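Local coordinates for protein transcriptional regulator KdgR (Pseudomonas aeruginosa, PDB 5Y6I) that probably binds DNA as a transcription factor of the IclR family, pairing a helix-turn-helix domain with a GAF-like C-terminal domain, at residues K95-P100 against R253-R258; L144-S149 against E166-E171; G152-A157 against E191-R196; L212-F217 against E246-T251. One frame throughout, in Å; residues are numbered along the deposited sequence.

Contact 1. Residues K95-P100 against R253-R258; sequences KSAAAP and RAISWR
Ile255 pushes its branched side chain into the angle between Ala97 and Pro100, and this is the close-packed part of the contact. Its CD1 lies 3.6 Å from Ala97 CB and its CG2 lies 4.0 Å from the same CB, so both ends of the branch rest on one small residue. Ile255 CG1, anti to its own carbonyl carbon (chi1 -57°), meets the proline ring at Pro100 CB, 4.0 Å away, with the two side chains slanting across each other. The main chains come closest at this point too, with the CA atoms of Ala97 and Ile255 5.8 Å apart. Helices 93-108 and 244-258 here run nearly antiparallel, at 149° with local axes 9.4 Å apart, and they lie side by side on the five-stranded antiparallel sheet of the GAF-like domain. Ile255 also touches Val216 of strand 209-217, which puts its side chain between the neighbouring helix and the sheet. The other margin is looser and exposed. There the Arg258 chain bends at chi3, which turns NE. Its guanidinium meets Pro100 tip to tip, NH2 standing 3.8 Å from Pro100 CG. Arg258 NH1 comes within 3.2 Å of Ser96 O, but the angle is too poor for a hydrogen bond, and both neighbours approach the guanidinium plane obliquely. Lys95 NZ sits 4.8 Å from Arg258 NH1, a like-charge approach that may disfavour closer packing on this side. The Ser96 hydroxyl bonds the carbonyl oxygen of Asp92, just before the helix begins.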
loop_
_atom_site.group_PDB
_atom_site.type_symbol
_atom_site.label_atom_id
_atom_site.label_comp_id
_atom_site.label_asym_id
_atom_site.label_seq_id
_atom_site.Cartn_x
_atom_site.Cartn_y
_atom_site.Cartn_z
ATOM N N LYS A 95 8.411 6.538 9.042
ATOM C CA LYS A 95 9.703 5.858 9.105
ATOM C C LYS A 95 10.591 6.265 7.934
ATOM O O LYS A 95 11.687 6.809 8.127
ATOM C CB LYS A 95 9.491 4.341 9.130
ATOM C CG LYS A 95 10.778 3.488 9.107
ATOM C CD LYS A 95 11.028 2.818 7.741
ATOM C CE LYS A 95 12.525 2.588 7.505
ATOM N NZ LYS A 95 12.880 2.236 6.092
ATOM N N SER A 96 10.117 6.043 6.701
ATOM C CA SER A 96 10.985 6.213 5.535
ATOM C C SER A 96 11.455 7.656 5.373
ATOM O O SER A 96 12.511 7.896 4.774
ATOM C CB SER A 96 10.270 5.771 4.247
ATOM O OG SER A 96 9.395 4.674 4.457
ATOM N N ALA A 97 10.683 8.629 5.860
ATOM C CA ALA A 97 11.009 10.031 5.609
ATOM C C ALA A 97 11.982 10.624 6.621
ATOM O O ALA A 97 12.655 11.611 6.305
ATOM C CB ALA A 97 9.739 10.877 5.598
ATOM N N ALA A 98 12.081 10.030 7.813
ATOM C CA ALA A 98 12.749 10.684 8.927
ATOM C C ALA A 98 14.199 11.047 8.604
ATOM O O ALA A 98 14.650 12.157 8.930
ATOM C CB ALA A 98 12.661 9.794 10.162
ATOM N N ALA A 99 14.948 10.135 7.953
ATOM C CA ALA A 99 16.338 10.463 7.628
ATOM C C ALA A 99 16.438 11.494 6.516
ATOM O O ALA A 99 17.135 12.506 6.706
ATOM C CB ALA A 99 17.133 9.195 7.294
ATOM N N PRO A 100 15.803 11.324 5.351
ATOM C CA PRO A 100 15.979 12.322 4.283
ATOM C C PRO A 100 15.466 13.720 4.646
ATOM O O PRO A 100 15.978 14.711 4.099
ATOM C CB PRO A 100 15.207 11.718 3.107
ATOM C CG PRO A 100 15.183 10.232 3.392
ATOM C CD PRO A 100 15.048 10.144 4.880
ATOM N N ARG A 253 11.081 12.433 -4.188
ATOM C CA ARG A 253 11.136 11.278 -5.077
ATOM C C ARG A 253 11.900 10.126 -4.451
ATOM O O ARG A 253 11.588 8.956 -4.718
ATOM C CB ARG A 253 11.767 11.662 -6.401
ATOM C CG ARG A 253 10.792 12.349 -7.315
ATOM C CD ARG A 253 11.518 13.250 -8.277
ATOM N NE ARG A 253 10.576 14.004 -9.084
ATOM C CZ ARG A 253 10.923 14.939 -9.957
ATOM N NH1 ARG A 253 9.986 15.573 -10.649
ATOM N NH2 ARG A 253 12.203 15.235 -10.139
ATOM N N ALA A 254 12.900 10.422 -3.620
ATOM C CA ALA A 254 13.622 9.339 -2.955
ATOM C C ALA A 254 12.727 8.643 -1.942
ATOM O O ALA A 254 12.559 7.419 -1.986
ATOM C CB ALA A 254 14.889 9.870 -2.286
ATOM N N ILE A 255 12.135 9.416 -1.022
ATOM C CA ILE A 255 11.225 8.842 -0.032
ATOM C C ILE A 255 10.150 8.008 -0.717
ATOM O O ILE A 255 9.793 6.919 -0.247
ATOM C CB ILE A 255 10.597 9.950 0.831
ATOM C CG1 ILE A 255 11.659 10.803 1.519
ATOM C CG2 ILE A 255 9.634 9.357 1.861
ATOM C CD1 ILE A 255 11.054 11.904 2.401
ATOM N N SER A 256 9.626 8.502 -1.846
ATOM C CA SER A 256 8.590 7.778 -2.564
ATOM C C SER A 256 9.108 6.441 -3.052
ATOM O O SER A 256 8.557 5.386 -2.719
ATOM C CB SER A 256 8.082 8.600 -3.749
ATOM O OG SER A 256 7.158 9.582 -3.326
ATOM N N TRP A 257 10.160 6.474 -3.875
ATOM C CA TRP A 257 10.703 5.255 -4.459
ATOM C C TRP A 257 11.094 4.251 -3.385
ATOM O O TRP A 257 11.065 3.039 -3.629
ATOM C CB TRP A 257 11.891 5.614 -5.344
ATOM C CG TRP A 257 12.647 4.477 -5.949
ATOM C CD1 TRP A 257 12.569 4.027 -7.235
ATOM C CD2 TRP A 257 13.643 3.680 -5.304
ATOM N NE1 TRP A 257 13.440 2.981 -7.423
ATOM C CE2 TRP A 257 14.110 2.749 -6.249
ATOM C CE3 TRP A 257 14.176 3.657 -4.007
ATOM C CZ2 TRP A 257 15.088 1.801 -5.941
ATOM C CZ3 TRP A 257 15.136 2.720 -3.698
ATOM C CH2 TRP A 257 15.586 1.802 -4.662
ATOM N N ARG A 258 11.430 4.716 -2.182
ATOM C CA ARG A 258 11.717 3.757 -1.123
ATOM C C ARG A 258 10.458 3.116 -0.563
ATOM O O ARG A 258 10.539 2.039 0.043
ATOM C CB ARG A 258 12.527 4.428 -0.014
ATOM C CG ARG A 258 14.004 4.536 -0.402
ATOM C CD ARG A 258 14.782 5.591 0.373
ATOM N NE ARG A 258 14.499 5.532 1.800
ATOM C CZ ARG A 258 15.258 6.100 2.729
ATOM N NH1 ARG A 258 14.926 6.015 4.012
ATOM N NH2 ARG A 258 16.363 6.743 2.370
#

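Contact 2. Residues L144-S149 against E166-E171; sequences LPLLGS and ELREEE
Leu146 and Arg168 mark the closest main-chain approach, CA to CA 6.5 Å, where the irregular loop 144-149 runs past the side of helix 162-171. Leu146 and Leu147 have backbone angles close to those of a type I turn, and both backbone N-H groups point at Glu171. The carboxylate of that glutamate takes them with separate oxygens. Leu146 N is 3.2 Å from Glu171 OE1, which it meets on the syn side and near the carboxylate plane. Leu147 N is 3.1 Å from Glu171 OE2 and arrives nearly along its C-O axis. A weak, bent third bond links Leu146 N to Glu171 OE2. Beside this polar grip lies an apolar patch. Leu146 CG is anti to the backbone N (chi1 -173°), and one methyl, CD1, meets Leu167 CD1 at 3.7 Å, these side chains crossing at about a right angle. The other methyl, CD2, lies against Arg168 CB, while Leu147 CD1 rests 3.7 Å from Arg168 CG. Arginine thus contributes the base of its chain here, its charged end being salt-bridged to Glu161. Loop and helix belong to the GAF-like C-terminal domain of the IclR family, and Trp117 of strand 111-118, touching both Leu146 and Leu167, joins them to its antiparallel sheet. Within the loop, Ser149 OG donates to Pro145 O at 2.6 Å, and Ser149 also caps the next helix at Gly152 N. Two successive peptide N-H donors on one carboxylate would be expected to favour its anionic form, and because each oxygen has its own donor the group's rotation is restrained.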
loop_
_atom_site.group_PDB
_atom_site.type_symbol
_atom_site.label_atom_id
_atom_site.label_comp_id
_atom_site.label_asym_id
_atom_site.label_seq_id
_atom_site.Cartn_x
_atom_site.Cartn_y
_atom_site.Cartn_z
ATOM N N LEU A 144 -2.317 23.277 9.224
ATOM C CA LEU A 144 -2.183 24.408 8.312
ATOM C C LEU A 144 -3.461 24.588 7.489
ATOM O O LEU A 144 -4.283 23.671 7.388
ATOM C CB LEU A 144 -0.967 24.191 7.400
ATOM C CG LEU A 144 0.314 23.638 8.044
ATOM C CD1 LEU A 144 1.386 23.349 7.020
ATOM C CD2 LEU A 144 0.839 24.622 9.086
ATOM N N PRO A 145 -3.678 25.756 6.882
ATOM C CA PRO A 145 -4.924 25.956 6.131
ATOM C C PRO A 145 -4.895 25.218 4.807
ATOM O O PRO A 145 -3.829 24.952 4.246
ATOM C CB PRO A 145 -4.978 27.474 5.920
ATOM C CG PRO A 145 -3.560 27.912 5.919
ATOM C CD PRO A 145 -2.820 26.956 6.849
ATOM N N LEU A 146 -6.090 24.881 4.302
ATOM C CA LEU A 146 -6.137 24.147 3.042
ATOM C C LEU A 146 -5.713 25.028 1.876
ATOM O O LEU A 146 -4.928 24.599 1.026
ATOM C CB LEU A 146 -7.535 23.571 2.784
ATOM C CG LEU A 146 -7.616 22.641 1.570
ATOM C CD1 LEU A 146 -7.259 21.205 1.905
ATOM C CD2 LEU A 146 -8.955 22.690 0.938
ATOM N N LEU A 147 -6.210 26.260 1.816
ATOM C CA LEU A 147 -5.891 27.142 0.706
ATOM C C LEU A 147 -4.895 28.240 1.034
ATOM O O LEU A 147 -4.497 28.967 0.119
ATOM C CB LEU A 147 -7.153 27.790 0.143
ATOM C CG LEU A 147 -8.168 26.823 -0.438
ATOM C CD1 LEU A 147 -9.326 26.660 0.525
ATOM C CD2 LEU A 147 -8.615 27.349 -1.776
ATOM N N GLY A 148 -4.479 28.379 2.293
ATOM C CA GLY A 148 -3.607 29.467 2.684
ATOM C C GLY A 148 -2.156 29.076 2.854
ATOM O O GLY A 148 -1.307 29.957 3.022
ATOM N N SER A 149 -1.849 27.774 2.804
ATOM C CA SER A 149 -0.485 27.285 2.959
ATOM C C SER A 149 -0.054 26.481 1.736
ATOM O O SER A 149 -0.879 26.037 0.939
ATOM C CB SER A 149 -0.334 26.426 4.226
ATOM O OG SER A 149 -1.226 25.331 4.222
ATOM N N GLU A 166 -15.270 19.375 2.156
ATOM C CA GLU A 166 -16.021 19.815 3.328
ATOM C C GLU A 166 -15.221 20.822 4.141
ATOM O O GLU A 166 -15.699 21.925 4.418
ATOM C CB GLU A 166 -16.427 18.635 4.206
ATOM C CG GLU A 166 -16.975 19.101 5.561
ATOM C CD GLU A 166 -17.319 17.958 6.495
ATOM O OE1 GLU A 166 -18.530 17.771 6.773
ATOM O OE2 GLU A 166 -16.377 17.252 6.944
ATOM N N LEU A 167 -13.994 20.463 4.530
ATOM C CA LEU A 167 -13.192 21.416 5.286
ATOM C C LEU A 167 -12.894 22.652 4.452
ATOM O O LEU A 167 -12.885 23.769 4.988
ATOM C CB LEU A 167 -11.901 20.769 5.819
ATOM C CG LEU A 167 -10.779 20.139 4.980
ATOM C CD1 LEU A 167 -9.633 21.115 4.785
ATOM C CD2 LEU A 167 -10.266 18.875 5.649
ATOM N N ARG A 168 -12.710 22.486 3.136
ATOM C CA ARG A 168 -12.575 23.662 2.283
ATOM C C ARG A 168 -13.817 24.541 2.350
ATOM O O ARG A 168 -13.710 25.775 2.320
ATOM C CB ARG A 168 -12.307 23.262 0.834
ATOM C CG ARG A 168 -12.299 24.474 -0.105
ATOM C CD ARG A 168 -12.194 24.070 -1.551
ATOM N NE ARG A 168 -13.520 23.730 -2.017
ATOM C CZ ARG A 168 -13.797 22.731 -2.852
ATOM N NH1 ARG A 168 -12.837 21.933 -3.321
ATOM N NH2 ARG A 168 -15.050 22.520 -3.195
ATOM N N GLU A 169 -15.001 23.932 2.447
ATOM C CA GLU A 169 -16.218 24.723 2.575
ATOM C C GLU A 169 -16.352 25.336 3.964
ATOM O O GLU A 169 -16.918 26.427 4.104
ATOM C CB GLU A 169 -17.428 23.858 2.238
ATOM C CG GLU A 169 -17.544 23.558 0.754
ATOM C CD GLU A 169 -18.371 22.328 0.465
ATOM O OE1 GLU A 169 -18.393 21.898 -0.707
ATOM O OE2 GLU A 169 -18.993 21.791 1.408
ATOM N N GLU A 170 -15.857 24.662 5.004
ATOM C CA GLU A 170 -15.820 25.307 6.312
ATOM C C GLU A 170 -14.878 26.501 6.306
ATOM O O GLU A 170 -15.091 27.465 7.049
ATOM C CB GLU A 170 -15.397 24.312 7.387
ATOM C CG GLU A 170 -16.338 23.141 7.575
ATOM C CD GLU A 170 -15.840 22.174 8.634
ATOM O OE1 GLU A 170 -14.847 22.505 9.325
ATOM O OE2 GLU A 170 -16.441 21.089 8.780
ATOM N N GLU A 171 -13.851 26.460 5.453
ATOM C CA GLU A 171 -12.831 27.500 5.405
ATOM C C GLU A 171 -13.343 28.778 4.753
ATOM O O GLU A 171 -12.912 29.873 5.123
ATOM C CB GLU A 171 -11.609 26.979 4.651
ATOM C CG GLU A 171 -10.275 27.348 5.274
ATOM C CD GLU A 171 -9.151 26.409 4.856
ATOM O OE1 GLU A 171 -9.008 25.323 5.467
ATOM O OE2 GLU A 171 -8.407 26.754 3.912
#

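Contact 3. Residues G152-A157 against E191-R196; sequences GLVFAA and EGIRAR
Ile193 is the bump of this contact, and Leu153, Val154 and Ala157 outline the hollow that receives it. The setting is a pair of helices, 150-158 and 183-196, in the GAF-like domain; they cross at 90° with local axes 9.1 Å apart, so they meet over a short patch instead of running alongside each other. At the middle of the patch Ala157 presents only a methyl group, and the branch point of the isoleucine fits over it, Ala157 CB lying 3.6 Å from Ile193 CB and 3.7 Å from Ile193 CG2. The longer arm extends in another direction. With CD1 extended beyond CG1 (chi2 176°), it ends one turn earlier on the facing helix, Ile193 CD1 lying 3.9 Å from Leu153 CB and similarly close to the carbonyl oxygen of Leu153. Val154 CG2 borders the hollow more loosely, 4.3 Å from Ile193 CG2. His199, on the strand following helix 183-196, touches Leu153, Val154 and Ile193 and so covers a side of this apolar cluster, while Val154 also packs onto Ser213 and Pro215 of the sheet. At the exposed margin Arg194 reaches across with a chain extended from CG to NE. Its NE donates to Ala157 O at 3.1 Å, with an N-H...O angle of 170° and the oxygen almost in the guanidinium plane.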
loop_
_atom_site.group_PDB
_atom_site.type_symbol
_atom_site.label_atom_id
_atom_site.label_comp_id
_atom_site.label_asym_id
_atom_site.label_seq_id
_atom_site.Cartn_x
_atom_site.Cartn_y
_atom_site.Cartn_z
ATOM N N GLY A 152 -1.081 22.849 2.268
ATOM C CA GLY A 152 -2.486 22.610 2.003
ATOM C C GLY A 152 -2.805 22.589 0.527
ATOM O O GLY A 152 -3.722 21.878 0.096
ATOM N N LEU A 153 -2.056 23.353 -0.275
ATOM C CA LEU A 153 -2.336 23.383 -1.709
ATOM C C LEU A 153 -1.902 22.090 -2.393
ATOM O O LEU A 153 -2.602 21.596 -3.284
ATOM C CB LEU A 153 -1.674 24.596 -2.366
ATOM C CG LEU A 153 -2.198 25.967 -1.918
ATOM C CD1 LEU A 153 -2.108 27.008 -3.025
ATOM C CD2 LEU A 153 -3.623 25.864 -1.447
ATOM N N VAL A 154 -0.760 21.523 -1.998
ATOM C CA VAL A 154 -0.349 20.257 -2.597
ATOM C C VAL A 154 -1.378 19.176 -2.295
ATOM O O VAL A 154 -1.819 18.452 -3.192
ATOM C CB VAL A 154 1.052 19.839 -2.124
ATOM C CG1 VAL A 154 1.391 18.437 -2.730
ATOM C CG2 VAL A 154 2.093 20.886 -2.512
ATOM N N PHE A 155 -1.799 19.069 -1.033
ATOM C CA PHE A 155 -2.898 18.173 -0.686
ATOM C C PHE A 155 -4.100 18.376 -1.621
ATOM O O PHE A 155 -4.523 17.448 -2.320
ATOM C CB PHE A 155 -3.289 18.381 0.787
ATOM C CG PHE A 155 -2.385 17.651 1.787
ATOM C CD1 PHE A 155 -2.144 16.294 1.675
ATOM C CD2 PHE A 155 -1.785 18.334 2.842
ATOM C CE1 PHE A 155 -1.334 15.624 2.592
ATOM C CE2 PHE A 155 -0.959 17.669 3.764
ATOM C CZ PHE A 155 -0.743 16.309 3.633
ATOM N N ALA A 156 -4.641 19.595 -1.680
ATOM C CA ALA A 156 -5.769 19.846 -2.573
ATOM C C ALA A 156 -5.442 19.469 -4.007
ATOM O O ALA A 156 -6.330 19.046 -4.762
ATOM C CB ALA A 156 -6.185 21.317 -2.516
ATOM N N ALA A 157 -4.183 19.627 -4.409
ATOM C CA ALA A 157 -3.843 19.320 -5.790
ATOM C C ALA A 157 -3.929 17.824 -6.060
ATOM O O ALA A 157 -4.309 17.420 -7.164
ATOM C CB ALA A 157 -2.444 19.841 -6.118
ATOM N N GLU A 191 -4.383 22.196 -11.344
ATOM C CA GLU A 191 -3.782 21.559 -12.506
ATOM C C GLU A 191 -2.321 21.968 -12.654
ATOM O O GLU A 191 -1.503 21.195 -13.162
ATOM C CB GLU A 191 -4.610 21.914 -13.747
ATOM C CG GLU A 191 -4.006 21.576 -15.095
ATOM C CD GLU A 191 -4.958 21.926 -16.219
ATOM O OE1 GLU A 191 -4.721 21.538 -17.391
ATOM O OE2 GLU A 191 -5.966 22.588 -15.911
ATOM N N GLY A 192 -1.970 23.170 -12.200
ATOM C CA GLY A 192 -0.583 23.589 -12.267
ATOM C C GLY A 192 0.285 22.830 -11.291
ATOM O O GLY A 192 1.370 22.364 -11.643
ATOM N N ILE A 193 -0.187 22.677 -10.054
ATOM C CA ILE A 193 0.622 22.025 -9.035
ATOM C C ILE A 193 0.939 20.576 -9.428
ATOM O O ILE A 193 1.986 20.036 -9.038
ATOM C CB ILE A 193 -0.095 22.128 -7.671
ATOM C CG1 ILE A 193 -0.503 23.573 -7.393
ATOM C CG2 ILE A 193 0.794 21.668 -6.542
ATOM C CD1 ILE A 193 -1.299 23.749 -6.113
ATOM N N ARG A 194 0.069 19.930 -10.220
ATOM C CA ARG A 194 0.386 18.582 -10.696
ATOM C C ARG A 194 1.346 18.599 -11.875
ATOM O O ARG A 194 2.328 17.847 -11.896
ATOM C CB ARG A 194 -0.861 17.832 -11.126
ATOM C CG ARG A 194 -1.962 17.773 -10.154
ATOM C CD ARG A 194 -3.228 17.536 -10.986
ATOM N NE ARG A 194 -4.384 17.884 -10.190
ATOM C CZ ARG A 194 -5.535 18.267 -10.705
ATOM N NH1 ARG A 194 -5.686 18.363 -12.023
ATOM N NH2 ARG A 194 -6.530 18.574 -9.895
ATOM N N ALA A 195 1.035 19.395 -12.899
ATOM C CA ALA A 195 1.957 19.536 -14.016
ATOM C C ALA A 195 3.386 19.746 -13.533
ATOM O O ALA A 195 4.329 19.233 -14.149
ATOM C CB ALA A 195 1.513 20.696 -14.911
ATOM N N ARG A 196 3.554 20.438 -12.395
ATOM C CA ARG A 196 4.852 20.869 -11.887
ATOM C C ARG A 196 5.357 20.032 -10.725
ATOM O O ARG A 196 6.565 20.020 -10.473
ATOM C CB ARG A 196 4.791 22.340 -11.439
ATOM C CG ARG A 196 4.447 23.309 -12.542
ATOM C CD ARG A 196 4.491 24.764 -12.068
ATOM N NE ARG A 196 3.159 25.350 -11.916
ATOM C CZ ARG A 196 2.608 25.689 -10.750
ATOM N NH1 ARG A 196 3.272 25.516 -9.606
ATOM N NH2 ARG A 196 1.389 26.222 -10.732
#

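Contact 4. Residues L212-F217 against E246-T251; sequences LSAPVF and ERLLAT
Leu248 makes the central contacts, one methyl and the branch carbon facing two residues of the strand. Its CD2 lies 3.5 Å from Leu212 CD2 and 3.6 Å from Leu212 CG, the methyl of the helix leucine lying against the branched end of the strand leucine. Leu248 CG is anti to its backbone N (chi1 177°) and stands 3.9 Å from Ala214 CB. That alanine methyl is shared, because Leu249 CD2 approaches it at 4.0 Å. Leu212 and Ala214 both direct their side chains to the helix, while Ser213 between them faces the other side of the sheet, where its hydroxyl bonds Ser150 OG. Farther out, the strand is held by backbone bonds to Val229 and Leu227 of strand 223-232, and Leu227 also touches Leu248. The helix segment lies over the sheet almost parallel to the strand, at 14°, with an axis separation of 8.6 Å, giving the helix-on-sheet layering of the GAF-like domain. On the helix side, Arg247 O accepts both Thr251 N and Thr251 OG1, the latter at 2.8 Å; the two donors come from opposite faces of the carbonyl plane. Where the leucines and Ala214 meet, all side chains are aliphatic and the attachment rests on burial and shape; farther along, the Ser256 hydroxyl of the same helix bonds Phe217 N, adding a directional link to the strand.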
loop_
_atom_site.group_PDB
_atom_site.type_symbol
_atom_site.label_atom_id
_atom_site.label_comp_id
_atom_site.label_asym_id
_atom_site.label_seq_id
_atom_site.Cartn_x
_atom_site.Cartn_y
_atom_site.Cartn_z
ATOM N N LEU A 212 7.784 25.993 0.476
ATOM C CA LEU A 212 7.898 25.190 -0.728
ATOM C C LEU A 212 7.459 23.792 -0.339
ATOM O O LEU A 212 7.803 23.322 0.748
ATOM C CB LEU A 212 9.326 25.189 -1.263
ATOM C CG LEU A 212 9.566 24.729 -2.695
ATOM C CD1 LEU A 212 9.166 25.839 -3.653
ATOM C CD2 LEU A 212 11.025 24.331 -2.894
ATOM N N SER A 213 6.685 23.147 -1.212
ATOM C CA SER A 213 5.997 21.913 -0.863
ATOM C C SER A 213 5.950 20.959 -2.042
ATOM O O SER A 213 5.649 21.369 -3.169
ATOM C CB SER A 213 4.567 22.191 -0.421
ATOM O OG SER A 213 4.549 23.114 0.639
ATOM N N ALA A 214 6.179 19.677 -1.754
ATOM C CA ALA A 214 6.082 18.591 -2.710
ATOM C C ALA A 214 5.434 17.393 -2.037
ATOM O O ALA A 214 5.536 17.229 -0.814
ATOM C CB ALA A 214 7.456 18.181 -3.254
ATOM N N PRO A 215 4.755 16.550 -2.806
ATOM C CA PRO A 215 4.072 15.393 -2.230
ATOM C C PRO A 215 4.919 14.127 -2.233
ATOM O O PRO A 215 5.802 13.933 -3.079
ATOM C CB PRO A 215 2.863 15.214 -3.156
ATOM C CG PRO A 215 3.385 15.682 -4.502
ATOM C CD PRO A 215 4.320 16.835 -4.184
ATOM N N VAL A 216 4.591 13.245 -1.284
ATOM C CA VAL A 216 5.215 11.931 -1.131
ATOM C C VAL A 216 4.156 10.845 -1.330
ATOM O O VAL A 216 3.085 10.894 -0.710
ATOM C CB VAL A 216 5.886 11.792 0.247
ATOM C CG1 VAL A 216 6.551 10.436 0.374
ATOM C CG2 VAL A 216 6.885 12.972 0.497
ATOM N N PHE A 217 4.468 9.859 -2.173
ATOM C CA PHE A 217 3.533 8.826 -2.604
ATOM C C PHE A 217 3.912 7.466 -2.033
ATOM O O PHE A 217 5.090 7.183 -1.799
ATOM C CB PHE A 217 3.509 8.721 -4.128
ATOM C CG PHE A 217 3.163 10.003 -4.815
ATOM C CD1 PHE A 217 1.841 10.419 -4.909
ATOM C CD2 PHE A 217 4.151 10.803 -5.360
ATOM C CE1 PHE A 217 1.514 11.621 -5.545
ATOM C CE2 PHE A 217 3.832 12.003 -5.994
ATOM C CZ PHE A 217 2.519 12.408 -6.089
ATOM N N GLU A 246 14.837 21.414 -6.505
ATOM C CA GLU A 246 15.423 20.122 -6.866
ATOM C C GLU A 246 15.791 19.306 -5.631
ATOM O O GLU A 246 15.442 18.125 -5.544
ATOM C CB GLU A 246 16.665 20.338 -7.746
ATOM C CG GLU A 246 16.550 21.442 -8.850
ATOM C CD GLU A 246 16.498 22.877 -8.299
ATOM O OE1 GLU A 246 16.837 23.858 -9.009
ATOM O OE2 GLU A 246 16.086 23.025 -7.136
ATOM N N ARG A 247 16.507 19.906 -4.678
ATOM C CA ARG A 247 16.766 19.209 -3.423
ATOM C C ARG A 247 15.467 18.696 -2.828
ATOM O O ARG A 247 15.381 17.533 -2.406
ATOM C CB ARG A 247 17.481 20.131 -2.432
ATOM C CG ARG A 247 18.835 20.615 -2.895
ATOM C CD ARG A 247 19.707 19.453 -3.309
ATOM N NE ARG A 247 21.105 19.840 -3.488
ATOM C CZ ARG A 247 22.087 18.961 -3.642
ATOM N NH1 ARG A 247 21.800 17.666 -3.626
ATOM N NH2 ARG A 247 23.342 19.365 -3.799
ATOM N N LEU A 248 14.425 19.537 -2.836
ATOM C CA LEU A 248 13.122 19.130 -2.317
ATOM C C LEU A 248 12.584 17.931 -3.072
ATOM O O LEU A 248 12.148 16.943 -2.465
ATOM C CB LEU A 248 12.127 20.286 -2.408
ATOM C CG LEU A 248 10.701 19.929 -1.961
ATOM C CD1 LEU A 248 10.636 19.282 -0.576
ATOM C CD2 LEU A 248 9.827 21.158 -2.018
ATOM N N LEU A 249 12.617 18.003 -4.408
ATOM C CA LEU A 249 12.078 16.929 -5.238
ATOM C C LEU A 249 12.934 15.669 -5.141
ATOM O O LEU A 249 12.408 14.565 -4.960
ATOM C CB LEU A 249 11.947 17.403 -6.688
ATOM C CG LEU A 249 10.810 18.414 -6.969
ATOM C CD1 LEU A 249 10.812 18.935 -8.411
ATOM C CD2 LEU A 249 9.460 17.794 -6.639
ATOM N N ALA A 250 14.256 15.815 -5.256
ATOM C CA ALA A 250 15.145 14.677 -5.055
ATOM C C ALA A 250 14.844 13.967 -3.740
ATOM O O ALA A 250 14.767 12.730 -3.693
ATOM C CB ALA A 250 16.598 15.139 -5.089
ATOM N N THR A 251 14.653 14.733 -2.663
ATOM C CA THR A 251 14.294 14.129 -1.383
ATOM C C THR A 251 12.957 13.403 -1.480
ATOM O O THR A 251 12.830 12.253 -1.050
ATOM C CB THR A 251 14.218 15.195 -0.291
ATOM O OG1 THR A 251 15.467 15.887 -0.189
ATOM C CG2 THR A 251 13.888 14.554 1.040
#

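Read from the N terminus, contact 1 opens on helix 93-108 and closes only at helix 244-258, so its loop encloses the other three and brings these two helices of the C-terminal domain together. Within it, contact 2 opens in the loop before helix 150-158, and contact 3 opens on that helix before contact 2 has closed at 166-171; the two therefore cross, and they touch where Leu153 meets Leu146 and Leu147. Contact 4 follows in series. Val154 carries contact 3 onto the strand of contact 4, while Ser256 and Ile255 link that strand to contact 1. Strand 209-217 thus lies between two helical layers.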